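Local coordinates for inositol dehydrogenase (Lactobacillus casei, PDB 4MKX), which probably oxidises scyllo-inositol with NAD as the hydride acceptor, as an oxidoreductase of the Gfo/Idh/MocA family, at residues D73-V76 with Q77-I81; K151-V154 with D155-K158; L115-E118 with A119-T123. One frame throughout, in Å; residues are numbered along the deposited sequence.

Contact 1. Residues D73-V76 with Q77-I81; sequences DDMV and QHADI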
loop_
_atom_site.group_PDB
_atom_site.type_symbol
_atom_site.label_atom_id
_atom_site.label_comp_id
_atom_site.label_asym_id
_atom_site.label_seq_id
_atom_site.Cartn_x
_atom_site.Cartn_y
_atom_site.Cartn_z
ATOM N N ASP A 73 47.261 -18.469 -4.665
ATOM C CA ASP A 73 48.439 -18.312 -3.829
ATOM C C ASP A 73 49.490 -17.469 -4.528
ATOM O O ASP A 73 50.227 -16.743 -3.878
ATOM C CB ASP A 73 49.017 -19.673 -3.439
ATOM C CG ASP A 73 48.045 -20.490 -2.626
ATOM O OD1 ASP A 73 47.883 -20.181 -1.429
ATOM O OD2 ASP A 73 47.428 -21.420 -3.188
ATOM N N ASP A 74 49.535 -17.564 -5.853
ATOM C CA ASP A 74 50.464 -16.762 -6.637
ATOM C C ASP A 74 50.104 -15.291 -6.462
ATOM O O ASP A 74 50.974 -14.455 -6.252
ATOM C CB ASP A 74 50.397 -17.159 -8.110
ATOM C CG ASP A 74 51.471 -16.489 -8.946
ATOM O OD1 ASP A 74 52.426 -15.934 -8.359
ATOM O OD2 ASP A 74 51.358 -16.518 -10.190
ATOM N N MET A 75 48.808 -14.982 -6.494
ATOM C CA MET A 75 48.379 -13.593 -6.319
ATOM C C MET A 75 48.741 -13.043 -4.946
ATOM O O MET A 75 49.288 -11.946 -4.824
ATOM C CB MET A 75 46.871 -13.435 -6.533
ATOM C CG MET A 75 46.395 -12.001 -6.283
ATOM S SD MET A 75 44.637 -11.727 -6.614
ATOM C CE MET A 75 43.883 -12.722 -5.338
ATOM N N VAL A 76 48.424 -13.796 -3.904
ATOM C CA VAL A 76 48.635 -13.305 -2.549
ATOM C C VAL A 76 50.130 -13.171 -2.186
ATOM O O VAL A 76 50.524 -12.327 -1.367
ATOM C CB VAL A 76 47.859 -14.176 -1.556
ATOM C CG1 VAL A 76 47.953 -13.611 -0.180
ATOM C CG2 VAL A 76 46.391 -14.216 -1.972
ATOM N N GLN A 77 50.963 -13.989 -2.814
ATOM C CA GLN A 77 52.394 -13.927 -2.550
ATOM C C GLN A 77 53.072 -12.792 -3.303
ATOM O O GLN A 77 54.023 -12.189 -2.802
ATOM C CB GLN A 77 53.070 -15.243 -2.929
ATOM C CG GLN A 77 52.733 -16.405 -2.031
ATOM C CD GLN A 77 53.370 -17.692 -2.511
ATOM O OE1 GLN A 77 54.584 -17.758 -2.709
ATOM N NE2 GLN A 77 52.553 -18.722 -2.707
ATOM N N HIS A 78 52.598 -12.504 -4.510
ATOM C CA HIS A 78 53.349 -11.621 -5.404
ATOM C C HIS A 78 52.683 -10.293 -5.776
ATOM O O HIS A 78 53.380 -9.321 -6.052
ATOM C CB HIS A 78 53.748 -12.378 -6.673
ATOM C CG HIS A 78 54.488 -13.653 -6.405
ATOM N ND1 HIS A 78 54.053 -14.877 -6.870
ATOM C CD2 HIS A 78 55.641 -13.893 -5.736
ATOM C CE1 HIS A 78 54.897 -15.817 -6.484
ATOM N NE2 HIS A 78 55.872 -15.246 -5.798
ATOM N N ALA A 79 51.349 -10.238 -5.790
ATOM C CA ALA A 79 50.665 -9.011 -6.207
ATOM C C ALA A 79 50.895 -7.859 -5.235
ATOM O O ALA A 79 51.178 -8.070 -4.054
ATOM C CB ALA A 79 49.163 -9.256 -6.407
ATOM N N ASP A 80 50.782 -6.634 -5.733
ATOM C CA ASP A 80 50.921 -5.469 -4.873
ATOM C C ASP A 80 49.572 -5.132 -4.247
ATOM O O ASP A 80 48.936 -4.150 -4.621
ATOM C CB ASP A 80 51.438 -4.272 -5.674
ATOM C CG ASP A 80 51.701 -3.057 -4.806
ATOM O OD1 ASP A 80 51.885 -3.217 -3.577
ATOM O OD2 ASP A 80 51.740 -1.937 -5.362
ATOM N N ILE A 81 49.140 -5.951 -3.292
ATOM C CA ILE A 81 47.826 -5.769 -2.679
ATOM C C ILE A 81 47.913 -5.765 -1.157
ATOM O O ILE A 81 48.841 -6.345 -0.583
ATOM C CB ILE A 81 46.848 -6.863 -3.127
ATOM C CG1 ILE A 81 47.346 -8.254 -2.719
ATOM C CG2 ILE A 81 46.613 -6.797 -4.632
ATOM C CD1 ILE A 81 46.400 -9.381 -3.163
HETATM O O HOH W 1 51.675 -9.824 -2.100
#
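Met-75, in the last turn of helix 72-78, meets Ala-79 and Ile-81 of the chain that follows, on the buried side. Its CG lies 3.9 Å from Ala-79 CB. The same CG is 4.1 Å from Ile-81 CD1, and the two side chains cross at about a right angle. All three residues are buried. Phe-69 of strand 67-69 and Ala-47 of strand 43-49 pack on Met-75 and Ala-79, so this turn lies against the edge of the Rossmann sheet. Backbone bonds close the turn, among them Ala-79 N to Met-75 O at 2.8 Å. Beyond it the chain leaves the helix, and a water donates to both Val-76 O and Ala-79 O.

The outer side is polar and more open to solvent. Here His-78 ND1 donates to Asp-74 OD1, with an N-H...O angle of 149°. The modelled distance between ND1 and OD1 is very short, 2.4 Å. The carboxylate reaches the edge of the imidazole near the ring plane, but its own plane is turned 80° from the ring. Asp-74 CG stands anti to the backbone N (chi1 -172°), which carries OD1 along the helix to His-78. Gln-77 CB sits over one ring face. The pairing is consistent with a charge-assisted bond, but the modelled distance is too short to be trusted in detail.

Contact 2. Residues K151-V154 with D155-K158; sequences KQLV and DQGK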
loop_
_atom_site.group_PDB
_atom_site.type_symbol
_atom_site.label_atom_id
_atom_site.label_comp_id
_atom_site.label_asym_id
_atom_site.label_seq_id
_atom_site.Cartn_x
_atom_site.Cartn_y
_atom_site.Cartn_z
ATOM N N LYS A 151 16.498 -2.492 12.597
ATOM C CA LYS A 151 17.368 -2.837 13.712
ATOM C C LYS A 151 17.386 -1.696 14.727
ATOM O O LYS A 151 17.360 -1.921 15.938
ATOM C CB LYS A 151 18.782 -3.101 13.196
ATOM C CG LYS A 151 19.775 -3.552 14.267
ATOM C CD LYS A 151 19.368 -4.880 14.872
ATOM C CE LYS A 151 20.562 -5.576 15.564
ATOM N NZ LYS A 151 21.230 -4.675 16.544
ATOM N N GLN A 152 17.419 -0.475 14.216
ATOM C CA GLN A 152 17.416 0.714 15.051
ATOM C C GLN A 152 16.151 0.781 15.907
ATOM O O GLN A 152 16.227 1.019 17.110
ATOM C CB GLN A 152 17.522 1.935 14.159
ATOM C CG GLN A 152 17.601 3.255 14.864
ATOM C CD GLN A 152 18.039 4.344 13.914
ATOM O OE1 GLN A 152 18.477 4.061 12.794
ATOM N NE2 GLN A 152 17.927 5.594 14.346
ATOM N N LEU A 153 14.991 0.558 15.294
ATOM C CA LEU A 153 13.741 0.511 16.053
ATOM C C LEU A 153 13.782 -0.559 17.139
ATOM O O LEU A 153 13.352 -0.328 18.270
ATOM C CB LEU A 153 12.544 0.255 15.127
ATOM C CG LEU A 153 12.238 1.368 14.133
ATOM C CD1 LEU A 153 11.028 0.985 13.301
ATOM C CD2 LEU A 153 11.994 2.645 14.890
ATOM N N VAL A 154 14.291 -1.735 16.794
ATOM C CA VAL A 154 14.392 -2.826 17.750
ATOM C C VAL A 154 15.332 -2.467 18.906
ATOM O O VAL A 154 15.003 -2.707 20.068
ATOM C CB VAL A 154 14.842 -4.135 17.065
ATOM C CG1 VAL A 154 15.258 -5.178 18.088
ATOM C CG2 VAL A 154 13.732 -4.680 16.170
ATOM N N ASP A 155 16.482 -1.885 18.585
ATOM C CA ASP A 155 17.474 -1.530 19.604
ATOM C C ASP A 155 16.960 -0.454 20.556
ATOM O O ASP A 155 17.328 -0.422 21.734
ATOM C CB ASP A 155 18.773 -1.053 18.948
ATOM C CG ASP A 155 19.585 -2.189 18.361
ATOM O OD1 ASP A 155 19.301 -3.358 18.690
ATOM O OD2 ASP A 155 20.515 -1.902 17.574
ATOM N N GLN A 156 16.118 0.427 20.032
ATOM C CA GLN A 156 15.524 1.501 20.819
ATOM C C GLN A 156 14.376 1.006 21.699
ATOM O O GLN A 156 13.829 1.778 22.483
ATOM C CB GLN A 156 15.034 2.629 19.911
ATOM C CG GLN A 156 16.160 3.442 19.294
ATOM C CD GLN A 156 15.672 4.415 18.234
ATOM O OE1 GLN A 156 14.483 4.455 17.907
ATOM N NE2 GLN A 156 16.594 5.198 17.684
ATOM N N GLY A 157 14.006 -0.266 21.555
ATOM C CA GLY A 157 12.980 -0.881 22.386
ATOM C C GLY A 157 11.562 -0.675 21.875
ATOM O O GLY A 157 10.588 -0.941 22.583
ATOM N N LYS A 158 11.440 -0.230 20.628
ATOM C CA LYS A 158 10.147 0.175 20.077
ATOM C C LYS A 158 9.148 -0.946 19.812
ATOM O O LYS A 158 7.957 -0.685 19.716
ATOM C CB LYS A 158 10.346 0.993 18.800
ATOM C CG LYS A 158 10.954 2.369 19.034
ATOM C CD LYS A 158 9.938 3.468 18.780
ATOM C CE LYS A 158 10.552 4.847 19.012
ATOM N NZ LYS A 158 11.818 5.023 18.244
#
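The backbone of Lys-151 to Lys-158 ends helix 145-155 in a Schellman motif, with Lys-158 N bonded to Leu-153 O at 3.0 Å and Gly-157 N to Val-154 O. Gly-157 has positive phi (86°), which favours glycine. Its N-H approaches Val-154 O from above the carbonyl plane.

On one flank Lys-151 forms a salt bridge with Asp-155, one turn on. Lys-151 NZ is 3.0 Å from Asp-155 OD2, on the syn lone pair of that oxygen. A weak second bond runs from Lys-151 NZ to Asp-155 OD1 at 3.2 Å. The lysine chain bends at chi2 (63°) and again at chi4, and this brings NZ up to both carboxylate oxygens. Further round, Gln-152 and Gln-156 lie side by side and point the same way. Their amide planes are 86° apart, and Gln-152 CG is 3.6 Å from Gln-156 NE2. Gln-156 OE1 accepts from Lys-158 NZ at 2.7 Å, a side-chain link across the turn. The same NZ lies 4.1 Å from Leu-153 CD2.

The turn leads from helix 145-155 towards strand 162-172. Lys-151 and Val-154 rest on Phe-206 of helix 197-207, while Leu-153 packs on Val-285 of a second subunit.

Contact 3. Residues L115-E118 with A119-T123; sequences LDIE and AIEHT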
loop_
_atom_site.group_PDB
_atom_site.type_symbol
_atom_site.label_atom_id
_atom_site.label_comp_id
_atom_site.label_asym_id
_atom_site.label_seq_id
_atom_site.Cartn_x
_atom_site.Cartn_y
_atom_site.Cartn_z
ATOM N N LEU A 115 32.028 -25.091 4.519
ATOM C CA LEU A 115 30.971 -26.102 4.483
ATOM C C LEU A 115 31.112 -27.185 5.549
ATOM O O LEU A 115 30.138 -27.869 5.893
ATOM C CB LEU A 115 30.942 -26.753 3.102
ATOM C CG LEU A 115 30.804 -25.743 1.969
ATOM C CD1 LEU A 115 31.003 -26.408 0.631
ATOM C CD2 LEU A 115 29.448 -25.074 2.041
ATOM N N ASP A 116 32.327 -27.350 6.052
ATOM C CA ASP A 116 32.634 -28.411 7.006
ATOM C C ASP A 116 32.985 -27.799 8.350
ATOM O O ASP A 116 33.909 -26.998 8.439
ATOM C CB ASP A 116 33.812 -29.238 6.497
ATOM C CG ASP A 116 34.266 -30.281 7.499
ATOM O OD1 ASP A 116 33.655 -31.369 7.543
ATOM O OD2 ASP A 116 35.228 -30.009 8.242
ATOM N N ILE A 117 32.240 -28.176 9.385
ATOM C CA ILE A 117 32.415 -27.629 10.729
ATOM C C ILE A 117 33.856 -27.772 11.251
ATOM O O ILE A 117 34.409 -26.835 11.818
ATOM C CB ILE A 117 31.481 -28.321 11.734
ATOM C CG1 ILE A 117 30.029 -28.276 11.248
ATOM C CG2 ILE A 117 31.607 -27.677 13.107
ATOM C CD1 ILE A 117 29.427 -26.895 11.285
ATOM N N GLU A 118 34.443 -28.953 11.083
ATOM C CA GLU A 118 35.807 -29.188 11.553
ATOM C C GLU A 118 36.784 -28.246 10.847
ATOM O O GLU A 118 37.615 -27.601 11.488
ATOM C CB GLU A 118 36.227 -30.651 11.326
ATOM C CG GLU A 118 37.689 -30.930 11.695
ATOM C CD GLU A 118 38.114 -32.362 11.422
ATOM O OE1 GLU A 118 37.276 -33.159 10.945
ATOM O OE2 GLU A 118 39.292 -32.687 11.688
ATOM N N ALA A 119 36.678 -28.171 9.525
ATOM C CA ALA A 119 37.529 -27.282 8.745
ATOM C C ALA A 119 37.314 -25.816 9.123
ATOM O O ALA A 119 38.263 -25.030 9.144
ATOM C CB ALA A 119 37.316 -27.504 7.256
ATOM N N ILE A 120 36.072 -25.434 9.414
ATOM C CA ILE A 120 35.802 -24.062 9.845
ATOM C C ILE A 120 36.513 -23.710 11.163
ATOM O O ILE A 120 37.072 -22.618 11.308
ATOM C CB ILE A 120 34.286 -23.770 9.946
ATOM C CG1 ILE A 120 33.630 -23.875 8.570
ATOM C CG2 ILE A 120 34.054 -22.388 10.531
ATOM C CD1 ILE A 120 32.080 -23.781 8.617
ATOM N N GLU A 121 36.530 -24.642 12.112
ATOM C CA GLU A 121 37.199 -24.374 13.381
ATOM C C GLU A 121 38.715 -24.222 13.205
ATOM O O GLU A 121 39.348 -23.443 13.916
ATOM C CB GLU A 121 36.846 -25.448 14.419
ATOM C CG GLU A 121 35.342 -25.509 14.683
ATOM C CD GLU A 121 34.981 -26.213 15.977
ATOM O OE1 GLU A 121 35.897 -26.710 16.666
ATOM O OE2 GLU A 121 33.777 -26.261 16.305
ATOM N N HIS A 122 39.279 -24.934 12.234
ATOM C CA HIS A 122 40.701 -24.793 11.914
ATOM C C HIS A 122 40.962 -23.373 11.426
ATOM O O HIS A 122 41.942 -22.737 11.811
ATOM C CB HIS A 122 41.107 -25.796 10.836
ATOM C CG HIS A 122 42.563 -25.756 10.482
ATOM N ND1 HIS A 122 43.074 -24.920 9.511
ATOM C CD2 HIS A 122 43.615 -26.469 10.954
ATOM C CE1 HIS A 122 44.378 -25.111 9.409
ATOM N NE2 HIS A 122 44.731 -26.046 10.274
ATOM N N THR A 123 40.060 -22.863 10.597
ATOM C CA THR A 123 40.192 -21.497 10.095
ATOM C C THR A 123 39.993 -20.450 11.189
ATOM O O THR A 123 40.681 -19.433 11.206
ATOM C CB THR A 123 39.236 -21.252 8.918
ATOM O OG1 THR A 123 39.581 -22.147 7.854
ATOM C CG2 THR A 123 39.340 -19.805 8.415
#
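An N-cap opens helix 117-128, the helix of the beta-alpha-beta unit between strands 106-109 and 135-137 in the Rossmann fold. Asp-116 is the cap. Its OD2 accepts from Ala-119 N at 2.7 Å, with an N-H...O angle of 163°. The bond uses the anti lone pair of OD2, away from the other carboxylate oxygen. With chi1 at 175°, the Asp-116 carboxylate swings away from its own N and over the first turn. The negative charge there probably interacts favourably with the positive end of the helix dipole. Asp-116 OD2 also passes 3.4 Å from Ala-119 CB.

The main chain of Asp-116 takes part as well. Asp-116 O accepts from Ile-120 N at 2.8 Å. Ile-120 CG1 lies 3.1 Å from Asp-116 O. Ile-120 is buried. Leu-94 of helix 93-102 and Leu-332 and Thr-335 of helix 328-347 pack around its side chain. With an alanine here, CG1, CG2 and CD1 are gone, which would probably leave a gap facing Leu-94 and Leu-332 and no branch against Asp-116 O.

The next turn carries on with ordinary helical bonds from Glu-121 N to Ile-117 O and from His-122 N to Glu-118 O. His-122 ND1 and Thr-123 OG1 both bond to Glu-98 OE2 of helix 93-102. Ile-117, which packs on Leu-339 of helix 328-347, crosses Glu-121 at a slant. Their side chains come closest where Ile-117 CG2 lies 4.1 Å from Glu-121 OE2.

Following the chain from the N terminus, contact 1 comes first, then contact 3, then contact 2. They lie in series, and none encloses or crosses another. Each closes only a local turn. Contact 1 ends helix 72-78 before strand 83-86. Contact 3 starts helix 117-128 after strand 106-109. Both lie in the Rossmann domain, with centres about 25 Å apart. Contact 2 ends helix 145-155 before strand 162-172 of the C-terminal mixed sheet. Its centre is about 43 Å from that of contact 1, across the centre of the chain. Contact 3 also links the Rossmann domain to the late helix 328-347.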